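Local coordinates for glycoside Hydrolase (Bacteroides uniformis, PDB 5T99), which probably hydrolyses galactosidic bonds of agarose-derived oligosaccharides, as a family 2 glycoside hydrolase that binds the inhibitor galacto-isofagomine, at residues 377-382 with 414-419; 347-352 with 368-373; 373-378 with 386-391. All coordinates share one frame; numbering follows the deposited sequence.

Contact 1: 377-382 with 414-419. With GIF (D-galacto-isofagomine), chain C; EDO (1,2-ethanediol), chain P.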
loop_
_atom_site.group_PDB
_atom_site.type_symbol
_atom_site.label_atom_id
_atom_site.label_comp_id
_atom_site.label_asym_id
_atom_site.label_seq_id
_atom_site.Cartn_x
_atom_site.Cartn_y
_atom_site.Cartn_z
ATOM N N LYS A 377 -21.278 14.711 3.365
ATOM C CA LYS A 377 -21.890 14.185 4.600
ATOM C C LYS A 377 -20.836 13.485 5.467
ATOM O O LYS A 377 -20.123 12.596 4.990
ATOM C CB LYS A 377 -22.997 13.176 4.274
ATOM C CG LYS A 377 -24.208 13.727 3.532
ATOM C CD LYS A 377 -25.159 14.489 4.450
ATOM C CE LYS A 377 -26.638 14.208 4.148
ATOM N NZ LYS A 377 -27.098 14.918 2.929
ATOM N N ALA A 378 -20.784 13.868 6.744
ATOM C CA ALA A 378 -19.769 13.390 7.703
ATOM C C ALA A 378 -19.981 11.953 8.170
ATOM O O ALA A 378 -21.081 11.585 8.564
ATOM C CB ALA A 378 -19.757 14.301 8.925
ATOM N N LYS A 379 -18.917 11.155 8.106
ATOM C CA LYS A 379 -18.814 9.895 8.844
ATOM C C LYS A 379 -18.173 10.142 10.192
ATOM O O LYS A 379 -18.603 9.557 11.180
ATOM C CB LYS A 379 -17.958 8.871 8.110
ATOM C CG LYS A 379 -18.558 8.306 6.839
ATOM C CD LYS A 379 -17.570 7.343 6.211
ATOM C CE LYS A 379 -18.165 6.655 5.006
ATOM N NZ LYS A 379 -17.132 5.954 4.209
ATOM N N VAL A 380 -17.127 10.976 10.217
ATOM C CA VAL A 380 -16.464 11.394 11.458
ATOM C C VAL A 380 -16.491 12.912 11.550
ATOM O O VAL A 380 -16.565 13.580 10.527
ATOM C CB VAL A 380 -15.018 10.862 11.555
ATOM C CG1 VAL A 380 -15.024 9.342 11.628
ATOM C CG2 VAL A 380 -14.150 11.336 10.388
ATOM N N ASP A 381 -16.418 13.445 12.771
ATOM C CA ASP A 381 -16.643 14.886 13.034
ATOM C C ASP A 381 -15.710 15.823 12.297
ATOM O O ASP A 381 -16.140 16.870 11.835
ATOM C CB ASP A 381 -16.566 15.200 14.544
ATOM C CG ASP A 381 -17.844 14.835 15.297
ATOM O OD1 ASP A 381 -17.846 14.928 16.535
ATOM O OD2 ASP A 381 -18.855 14.460 14.666
ATOM N N ASN A 382 -14.438 15.445 12.195
ATOM C CA ASN A 382 -13.435 16.259 11.508
ATOM C C ASN A 382 -12.873 15.579 10.243
ATOM O O ASN A 382 -11.698 15.749 9.907
ATOM C CB ASN A 382 -12.326 16.629 12.493
ATOM C CG ASN A 382 -12.833 17.498 13.634
ATOM O OD1 ASN A 382 -13.308 18.611 13.412
ATOM N ND2 ASN A 382 -12.731 16.998 14.858
ATOM N N ILE A 414 -13.745 7.272 -6.752
ATOM C CA ILE A 414 -14.118 8.605 -6.247
ATOM C C ILE A 414 -14.552 8.642 -4.782
ATOM O O ILE A 414 -14.638 9.722 -4.180
ATOM C CB ILE A 414 -15.222 9.290 -7.105
ATOM C CG1 ILE A 414 -16.450 8.391 -7.279
ATOM C CG2 ILE A 414 -14.653 9.709 -8.455
ATOM C CD1 ILE A 414 -17.676 9.112 -7.790
ATOM N N GLY A 415 -14.840 7.489 -4.209
ATOM C CA GLY A 415 -15.229 7.435 -2.819
ATOM C C GLY A 415 -15.492 6.024 -2.338
ATOM O O GLY A 415 -15.644 5.083 -3.132
ATOM N N ASN A 416 -15.562 5.896 -1.021
ATOM C CA ASN A 416 -15.862 4.631 -0.372
ATOM C C ASN A 416 -16.996 4.780 0.621
ATOM O O ASN A 416 -16.899 5.584 1.556
ATOM C CB ASN A 416 -14.628 4.123 0.357
ATOM C CG ASN A 416 -14.950 2.989 1.292
ATOM O OD1 ASN A 416 -15.215 1.870 0.852
ATOM N ND2 ASN A 416 -14.958 3.275 2.594
ATOM N N GLU A 417 -18.053 3.995 0.425
ATOM C CA GLU A 417 -19.187 3.901 1.372
ATOM C C GLU A 417 -19.779 5.251 1.777
ATOM O O GLU A 417 -20.187 5.439 2.920
ATOM C CB GLU A 417 -18.772 3.111 2.627
ATOM C CG GLU A 417 -18.254 1.718 2.326
ATOM C CD GLU A 417 -18.110 0.846 3.557
ATOM O OE1 GLU A 417 -17.825 1.369 4.658
ATOM O OE2 GLU A 417 -18.266 -0.375 3.416
ATOM N N ILE A 418 -19.811 6.192 0.846
ATOM C CA ILE A 418 -20.224 7.559 1.163
ATOM C C ILE A 418 -21.706 7.659 1.537
ATOM O O ILE A 418 -22.538 6.938 0.993
ATOM C CB ILE A 418 -19.846 8.568 0.048
ATOM C CG1 ILE A 418 -20.684 8.400 -1.247
ATOM C CG2 ILE A 418 -18.339 8.559 -0.176
ATOM C CD1 ILE A 418 -20.508 7.148 -2.085
ATOM N N LEU A 419 -22.025 8.545 2.481
ATOM C CA LEU A 419 -23.403 8.661 3.005
ATOM C C LEU A 419 -24.429 9.158 1.963
ATOM O O LEU A 419 -25.631 8.870 2.078
ATOM C CB LEU A 419 -23.433 9.536 4.266
ATOM C CG LEU A 419 -23.141 8.802 5.586
ATOM C CD1 LEU A 419 -21.983 7.814 5.482
ATOM C CD2 LEU A 419 -22.892 9.808 6.703
HETATM C C GIF C . -14.904 0.246 5.133
HETATM N N GIF C . -15.796 -0.903 5.123
HETATM O O GIF C . -15.380 -4.082 8.141
HETATM C C1 GIF C . -13.577 -0.131 5.762
HETATM O O1 GIF C . -14.346 0.066 8.030
HETATM C C2 GIF C . -13.770 -0.846 7.097
HETATM O O2 GIF C . -12.803 1.050 5.963
HETATM C C3 GIF C . -14.668 -2.071 6.954
HETATM C C4 GIF C . -16.005 -1.685 6.329
HETATM C C5 GIF C . -14.892 -2.743 8.310
HETATM C C1 EDO P . -20.828 -2.666 4.896
HETATM O O1 EDO P . -22.152 -2.962 4.397
HETATM C C2 EDO P . -20.889 -1.767 6.123
HETATM O O2 EDO P . -19.618 -1.132 6.286
HETATM O O HOH W 1 -20.002 11.105 2.660
HETATM O O HOH W 2 -17.261 3.688 5.793
#

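Contact 2: 347-352 with 368-373. With GIF (D-galacto-isofagomine), chain C.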
loop_
_atom_site.group_PDB
_atom_site.type_symbol
_atom_site.label_atom_id
_atom_site.label_comp_id
_atom_site.label_asym_id
_atom_site.label_seq_id
_atom_site.Cartn_x
_atom_site.Cartn_y
_atom_site.Cartn_z
ATOM N N THR A 347 -6.638 1.063 -3.059
ATOM C CA THR A 347 -5.989 1.959 -2.070
ATOM C C THR A 347 -6.993 2.575 -1.077
ATOM O O THR A 347 -7.190 3.797 -1.002
ATOM C CB THR A 347 -5.074 3.044 -2.707
ATOM O OG1 THR A 347 -5.835 4.104 -3.291
ATOM C CG2 THR A 347 -4.178 2.443 -3.756
ATOM N N SER A 348 -7.622 1.698 -0.306
ATOM C CA SER A 348 -8.548 2.080 0.755
ATOM C C SER A 348 -7.904 3.065 1.738
ATOM O O SER A 348 -6.843 2.734 2.273
ATOM C CB SER A 348 -8.893 0.822 1.531
ATOM O OG SER A 348 -7.692 0.141 1.873
ATOM N N HIS A 349 -8.456 4.263 1.979
ATOM C CA HIS A 349 -9.487 4.954 1.179
ATOM C C HIS A 349 -8.971 6.380 0.915
ATOM O O HIS A 349 -9.514 7.384 1.409
ATOM C CB HIS A 349 -10.831 5.009 1.912
ATOM C CG HIS A 349 -11.315 3.684 2.389
ATOM N ND1 HIS A 349 -11.835 2.730 1.542
ATOM C CD2 HIS A 349 -11.372 3.153 3.632
ATOM C CE1 HIS A 349 -12.186 1.664 2.241
ATOM N NE2 HIS A 349 -11.911 1.894 3.512
ATOM N N ASN A 350 -7.899 6.442 0.136
ATOM C CA ASN A 350 -7.094 7.645 0.017
ATOM C C ASN A 350 -5.946 7.396 -0.942
ATOM O O ASN A 350 -5.571 6.243 -1.171
ATOM C CB ASN A 350 -6.499 8.057 1.374
ATOM C CG ASN A 350 -5.810 6.905 2.088
ATOM O OD1 ASN A 350 -6.418 6.216 2.904
ATOM N ND2 ASN A 350 -4.545 6.672 1.764
ATOM N N PRO A 351 -5.369 8.472 -1.490
ATOM C CA PRO A 351 -4.179 8.272 -2.310
ATOM C C PRO A 351 -3.022 7.680 -1.499
ATOM O O PRO A 351 -2.798 8.102 -0.364
ATOM C CB PRO A 351 -3.829 9.691 -2.771
ATOM C CG PRO A 351 -5.133 10.412 -2.767
ATOM C CD PRO A 351 -5.886 9.846 -1.593
ATOM N N PRO A 352 -2.287 6.714 -2.081
ATOM C CA PRO A 352 -1.095 6.197 -1.432
ATOM C C PRO A 352 0.100 7.094 -1.721
ATOM O O PRO A 352 -0.041 8.151 -2.337
ATOM C CB PRO A 352 -0.928 4.840 -2.090
ATOM C CG PRO A 352 -1.398 5.072 -3.486
ATOM C CD PRO A 352 -2.484 6.097 -3.407
ATOM N N LEU A 368 -6.617 0.264 -8.049
ATOM C CA LEU A 368 -7.740 1.183 -7.927
ATOM C C LEU A 368 -7.308 2.294 -6.977
ATOM O O LEU A 368 -7.144 2.065 -5.778
ATOM C CB LEU A 368 -8.971 0.470 -7.382
ATOM C CG LEU A 368 -9.745 -0.421 -8.355
ATOM C CD1 LEU A 368 -8.842 -1.448 -9.013
ATOM C CD2 LEU A 368 -10.918 -1.106 -7.658
ATOM N N ASP A 369 -7.133 3.492 -7.522
ATOM C CA ASP A 369 -6.523 4.619 -6.822
ATOM C C ASP A 369 -7.671 5.464 -6.264
ATOM O O ASP A 369 -8.407 6.107 -7.037
ATOM C CB ASP A 369 -5.685 5.388 -7.845
ATOM C CG ASP A 369 -4.623 6.277 -7.241
ATOM O OD1 ASP A 369 -4.589 6.488 -6.012
ATOM O OD2 ASP A 369 -3.813 6.799 -8.056
ATOM N N GLU A 370 -7.854 5.433 -4.938
ATOM C CA GLU A 370 -9.072 5.950 -4.285
ATOM C C GLU A 370 -8.843 7.296 -3.596
ATOM O O GLU A 370 -7.883 7.466 -2.865
ATOM C CB GLU A 370 -9.619 4.930 -3.287
ATOM C CG GLU A 370 -10.995 5.279 -2.721
ATOM C CD GLU A 370 -11.718 4.081 -2.139
ATOM O OE1 GLU A 370 -11.409 3.684 -0.990
ATOM O OE2 GLU A 370 -12.599 3.531 -2.842
ATOM N N ALA A 371 -9.745 8.243 -3.819
ATOM C CA ALA A 371 -9.529 9.622 -3.397
ATOM C C ALA A 371 -10.000 9.925 -1.971
ATOM O O ALA A 371 -9.263 10.566 -1.220
ATOM C CB ALA A 371 -10.212 10.578 -4.374
ATOM N N PHE A 372 -11.215 9.484 -1.619
ATOM C CA PHE A 372 -11.921 9.975 -0.426
ATOM C C PHE A 372 -12.724 8.894 0.274
ATOM O O PHE A 372 -13.191 7.939 -0.355
ATOM C CB PHE A 372 -12.911 11.095 -0.784
ATOM C CG PHE A 372 -12.315 12.225 -1.578
ATOM C CD1 PHE A 372 -11.275 12.975 -1.065
ATOM C CD2 PHE A 372 -12.813 12.544 -2.837
ATOM C CE1 PHE A 372 -10.722 14.018 -1.798
ATOM C CE2 PHE A 372 -12.271 13.584 -3.575
ATOM C CZ PHE A 372 -11.221 14.329 -3.056
ATOM N N ASP A 373 -12.909 9.080 1.578
ATOM C CA ASP A 373 -13.752 8.206 2.411
ATOM C C ASP A 373 -15.110 8.835 2.754
ATOM O O ASP A 373 -16.033 8.127 3.168
ATOM C CB ASP A 373 -13.001 7.827 3.692
ATOM C CG ASP A 373 -13.784 6.882 4.574
ATOM O OD1 ASP A 373 -14.194 5.802 4.085
ATOM O OD2 ASP A 373 -13.996 7.224 5.761
HETATM C C GIF C . -14.904 0.246 5.133
HETATM N N GIF C . -15.796 -0.903 5.123
HETATM O O GIF C . -15.380 -4.082 8.141
HETATM C C1 GIF C . -13.577 -0.131 5.762
HETATM O O1 GIF C . -14.346 0.066 8.030
HETATM C C2 GIF C . -13.770 -0.846 7.097
HETATM O O2 GIF C . -12.803 1.050 5.963
HETATM C C3 GIF C . -14.668 -2.071 6.954
HETATM C C4 GIF C . -16.005 -1.685 6.329
HETATM C C5 GIF C . -14.892 -2.743 8.310
#

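Contact 3: 373-378 with 386-391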
loop_
_atom_site.group_PDB
_atom_site.type_symbol
_atom_site.label_atom_id
_atom_site.label_comp_id
_atom_site.label_asym_id
_atom_site.label_seq_id
_atom_site.Cartn_x
_atom_site.Cartn_y
_atom_site.Cartn_z
ATOM N N ASP A 373 -12.909 9.080 1.578
ATOM C CA ASP A 373 -13.752 8.206 2.411
ATOM C C ASP A 373 -15.110 8.835 2.754
ATOM O O ASP A 373 -16.033 8.127 3.168
ATOM C CB ASP A 373 -13.001 7.827 3.692
ATOM C CG ASP A 373 -13.784 6.882 4.574
ATOM O OD1 ASP A 373 -14.194 5.802 4.085
ATOM O OD2 ASP A 373 -13.996 7.224 5.761
ATOM N N GLU A 374 -15.239 10.149 2.596
ATOM C CA GLU A 374 -16.547 10.825 2.722
ATOM C C GLU A 374 -16.579 12.069 1.835
ATOM O O GLU A 374 -15.529 12.596 1.482
ATOM C CB GLU A 374 -16.832 11.194 4.187
ATOM C CG GLU A 374 -15.843 12.179 4.792
ATOM C CD GLU A 374 -16.121 12.491 6.256
ATOM O OE1 GLU A 374 -16.256 11.556 7.054
ATOM O OE2 GLU A 374 -16.181 13.676 6.617
ATOM N N TRP A 375 -17.778 12.530 1.480
ATOM C CA TRP A 375 -17.913 13.673 0.583
ATOM C C TRP A 375 -18.444 14.882 1.337
ATOM O O TRP A 375 -17.681 15.481 2.075
ATOM C CB TRP A 375 -18.756 13.326 -0.644
ATOM C CG TRP A 375 -18.180 12.276 -1.527
ATOM C CD1 TRP A 375 -16.882 11.847 -1.576
ATOM C CD2 TRP A 375 -18.888 11.536 -2.525
ATOM N NE1 TRP A 375 -16.744 10.872 -2.533
ATOM C CE2 TRP A 375 -17.958 10.661 -3.134
ATOM C CE3 TRP A 375 -20.223 11.525 -2.966
ATOM C CZ2 TRP A 375 -18.317 9.781 -4.150
ATOM C CZ3 TRP A 375 -20.577 10.658 -3.980
ATOM C CH2 TRP A 375 -19.625 9.793 -4.563
ATOM N N THR A 376 -19.721 15.247 1.159
ATOM C CA THR A 376 -20.305 16.390 1.877
ATOM C C THR A 376 -20.883 15.979 3.223
ATOM O O THR A 376 -20.984 16.816 4.103
ATOM C CB THR A 376 -21.408 17.121 1.069
ATOM O OG1 THR A 376 -22.598 16.317 0.998
ATOM C CG2 THR A 376 -20.915 17.470 -0.341
ATOM N N LYS A 377 -21.278 14.711 3.365
ATOM C CA LYS A 377 -21.890 14.185 4.600
ATOM C C LYS A 377 -20.836 13.485 5.467
ATOM O O LYS A 377 -20.123 12.596 4.990
ATOM C CB LYS A 377 -22.997 13.176 4.274
ATOM C CG LYS A 377 -24.208 13.727 3.532
ATOM C CD LYS A 377 -25.159 14.489 4.450
ATOM C CE LYS A 377 -26.638 14.208 4.148
ATOM N NZ LYS A 377 -27.098 14.918 2.929
ATOM N N ALA A 378 -20.784 13.868 6.744
ATOM C CA ALA A 378 -19.769 13.390 7.703
ATOM C C ALA A 378 -19.981 11.953 8.170
ATOM O O ALA A 378 -21.081 11.585 8.564
ATOM C CB ALA A 378 -19.757 14.301 8.925
ATOM N N LEU A 386 -15.461 18.636 6.006
ATOM C CA LEU A 386 -15.050 20.007 6.333
ATOM C C LEU A 386 -14.412 20.752 5.167
ATOM O O LEU A 386 -14.502 21.973 5.085
ATOM C CB LEU A 386 -14.058 20.010 7.497
ATOM C CG LEU A 386 -14.592 19.557 8.858
ATOM C CD1 LEU A 386 -13.441 19.420 9.853
ATOM C CD2 LEU A 386 -15.668 20.511 9.373
ATOM N N TYR A 387 -13.745 20.012 4.285
ATOM C CA TYR A 387 -12.969 20.585 3.195
ATOM C C TYR A 387 -13.561 20.368 1.814
ATOM O O TYR A 387 -13.091 20.999 0.862
ATOM C CB TYR A 387 -11.559 20.009 3.246
ATOM C CG TYR A 387 -10.990 20.100 4.636
ATOM C CD1 TYR A 387 -10.682 21.339 5.198
ATOM C CD2 TYR A 387 -10.815 18.956 5.413
ATOM C CE1 TYR A 387 -10.187 21.430 6.489
ATOM C CE2 TYR A 387 -10.311 19.038 6.700
ATOM C CZ TYR A 387 -10.005 20.273 7.227
ATOM O OH TYR A 387 -9.509 20.337 8.493
ATOM N N PHE A 388 -14.602 19.529 1.713
ATOM C CA PHE A 388 -15.097 19.045 0.433
ATOM C C PHE A 388 -15.471 20.142 -0.555
ATOM O O PHE A 388 -15.036 20.084 -1.699
ATOM C CB PHE A 388 -16.281 18.088 0.601
ATOM C CG PHE A 388 -16.676 17.378 -0.675
ATOM C CD1 PHE A 388 -16.081 16.157 -1.025
ATOM C CD2 PHE A 388 -17.631 17.925 -1.536
ATOM C CE1 PHE A 388 -16.437 15.493 -2.202
ATOM C CE2 PHE A 388 -17.992 17.268 -2.710
ATOM C CZ PHE A 388 -17.390 16.050 -3.047
ATOM N N ASP A 389 -16.258 21.124 -0.126
ATOM C CA ASP A 389 -16.681 22.200 -1.028
ATOM C C ASP A 389 -15.501 23.026 -1.569
ATOM O O ASP A 389 -15.434 23.302 -2.766
ATOM C CB ASP A 389 -17.714 23.105 -0.346
ATOM C CG ASP A 389 -19.123 22.538 -0.412
ATOM O OD1 ASP A 389 -20.077 23.291 -0.102
ATOM O OD2 ASP A 389 -19.281 21.344 -0.768
ATOM N N GLU A 390 -14.575 23.401 -0.688
ATOM C CA GLU A 390 -13.405 24.197 -1.072
ATOM C C GLU A 390 -12.308 23.380 -1.780
ATOM O O GLU A 390 -11.673 23.889 -2.697
ATOM C CB GLU A 390 -12.827 24.903 0.162
ATOM C CG GLU A 390 -11.734 25.947 -0.120
ATOM C CD GLU A 390 -11.102 26.547 1.146
ATOM O OE1 GLU A 390 -11.681 26.419 2.259
ATOM O OE2 GLU A 390 -10.010 27.153 1.022
ATOM N N TRP A 391 -12.098 22.126 -1.365
ATOM C CA TRP A 391 -10.909 21.347 -1.746
ATOM C C TRP A 391 -11.108 20.127 -2.662
ATOM O O TRP A 391 -10.124 19.650 -3.250
ATOM C CB TRP A 391 -10.182 20.896 -0.482
ATOM C CG TRP A 391 -9.475 22.002 0.190
ATOM C CD1 TRP A 391 -9.958 22.812 1.181
ATOM C CD2 TRP A 391 -8.145 22.446 -0.082
ATOM N NE1 TRP A 391 -9.004 23.725 1.550
ATOM C CE2 TRP A 391 -7.879 23.527 0.795
ATOM C CE3 TRP A 391 -7.145 22.032 -0.975
ATOM C CZ2 TRP A 391 -6.644 24.208 0.802
ATOM C CZ3 TRP A 391 -5.914 22.709 -0.973
ATOM C CH2 TRP A 391 -5.680 23.790 -0.091
#

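Contact 1: 377-382 with 414-419
Lys379 lies across Leu419 and carries its ammonium group to the end of strand 409-416. CG stands anti to the carbonyl carbon (chi1 -70°) and the chain runs straight beyond it, which brings Lys379 NZ within 2.7 Å of Asn416 O in a hydrogen bond. The C=O...NZ angle is 146°, with NZ tilted 25° out of the carbonyl plane. Lys379 NZ also gives a hydrogen bond to a water, 2.8 Å away, which in turn donates to Glu417 OE1 at 2.6 Å; a salt bridge to Asp373 adds a third grip. Both carboxylate oxygens of Glu417 lie by the ring N of galacto-isofagomine; OE2 takes a weak hydrogen bond from that N at 3.0 Å and one from Asn472. Lys379 CG rests 3.7 Å from Leu419 CD1. The second methyl of that leucine, CD2, turns to the backbone of Ala378, and Lys377 meets Leu419 CB to CB at 3.7 Å before its chain bends away. Asn416 spends its amide on Arg346 and Asp373. The loop between strand 366-370 and helix 388-403 thus reaches over the C-terminal end of the neighbouring parallel strand 409-416, whose other flank is strand 447-451, where Ile418 touches Cys449.

Contact 2: 347-352 with 368-373
His349 and Glu370 form a buried histidine-carboxylate pair in the TIM barrel, where the loop following strand 344-346 folds over the C-terminal end of the parallel strand 366-370. Helix 354-363 joins the two strands, a beta-alpha-beta crossover. The histidine and glutamate run side by side in the same direction, ring and carboxylate nearly coplanar. Glu370 CG is anti to the backbone N (chi1 -171°) and the chain extended, carrying OE1 to the histidine. His349 ND1 donates to Glu370 OE1 at 2.7 Å with an N-H...O angle of 148°, and the oxygen sits at the ring edge. This fixes the ring's rotation and presents His349 NE2 to the ligand, whose O2 lies 2.7 Å away in a hydrogen bond. Glu370 is itself positioned through OE2 by Arg346 and Ser413, a second shell behind the histidine. Trp553 meets the imidazole with its ring nearly parallel. A leucine in place of His349 would probably leave Glu370 OE1 and the ligand O2 without the partner they share. The peptide bond before His349 is cis, consistent with the tight turn there. Farther from the ligand, Pro352 CD packs 3.4 Å from Asp369 OD1. At the strand, Thr347 N donates to Leu368 O at 2.9 Å, and Thr347 OG1 accepts from Glu370 N at 2.9 Å, almost straight, while donating to Asn350 O from above its carbonyl plane.

Contact 3: 373-378 with 386-391
Phe388, of helix 388-403, brings its aromatic ring against Trp375 and Thr376 of the preceding loop. Just ahead of it, within 386-391, Tyr387 O accepts a hydrogen bond from Trp391 N at 2.7 Å. Phe388 follows and carries nearly all of the contact. With CG anti to the backbone N (chi1 -170°), the ring extends alongside the Trp375 side chain, both pointing the same way. Phe388 CB sits 3.3 Å from Trp375 O, while Trp375 CB lies over a face of the phenyl ring of Phe388 in a CH-pi contact, 4.0 Å from the centroid and 29° off the normal. The five-membered ring of the Trp375 indole is turned 34° from the Phe388 phenyl plane with centroids 5.3 Å apart, an oblique pairing. Thr376 crosses obliquely at CD2, its methyl CG2 being 3.5 Å from Phe388 CD2; its hydroxyl OG1 is held by Glu420. Farther along, Trp391 meets the ring of His126, away from this pair. The pair sits among the helices around the barrel: Trp375 and Phe388 both touch Val430 of helix 427-441, and Trp375 NE1 binds Ile414 O, so loop, helix 388-403, helix 427-441 and strand 409-416 converge on these two aromatic side chains.

In the fold
All three contacts belong to one corner of the TIM barrel domain, around strands 344-346, 366-370 and 409-416. Along the chain contact 2 comes first; contacts 3 and 1 then start from the same loop, 3 closing on helix 388-403 and 1 on the next strand. Centres lie about 8 Å apart for contacts 1 and 3, about 13 Å for 1 and 2, and about 14 Å for 2 and 3. Contacts 1 and 2 lie at the C-terminal ends of the adjacent strands 366-370 and 409-416, and both reach the ligand; Asp373 ties them together. Contact 3 packs the early part of that loop on helix 388-403; Trp375 NE1 to Ile414 O joins it to contact 1.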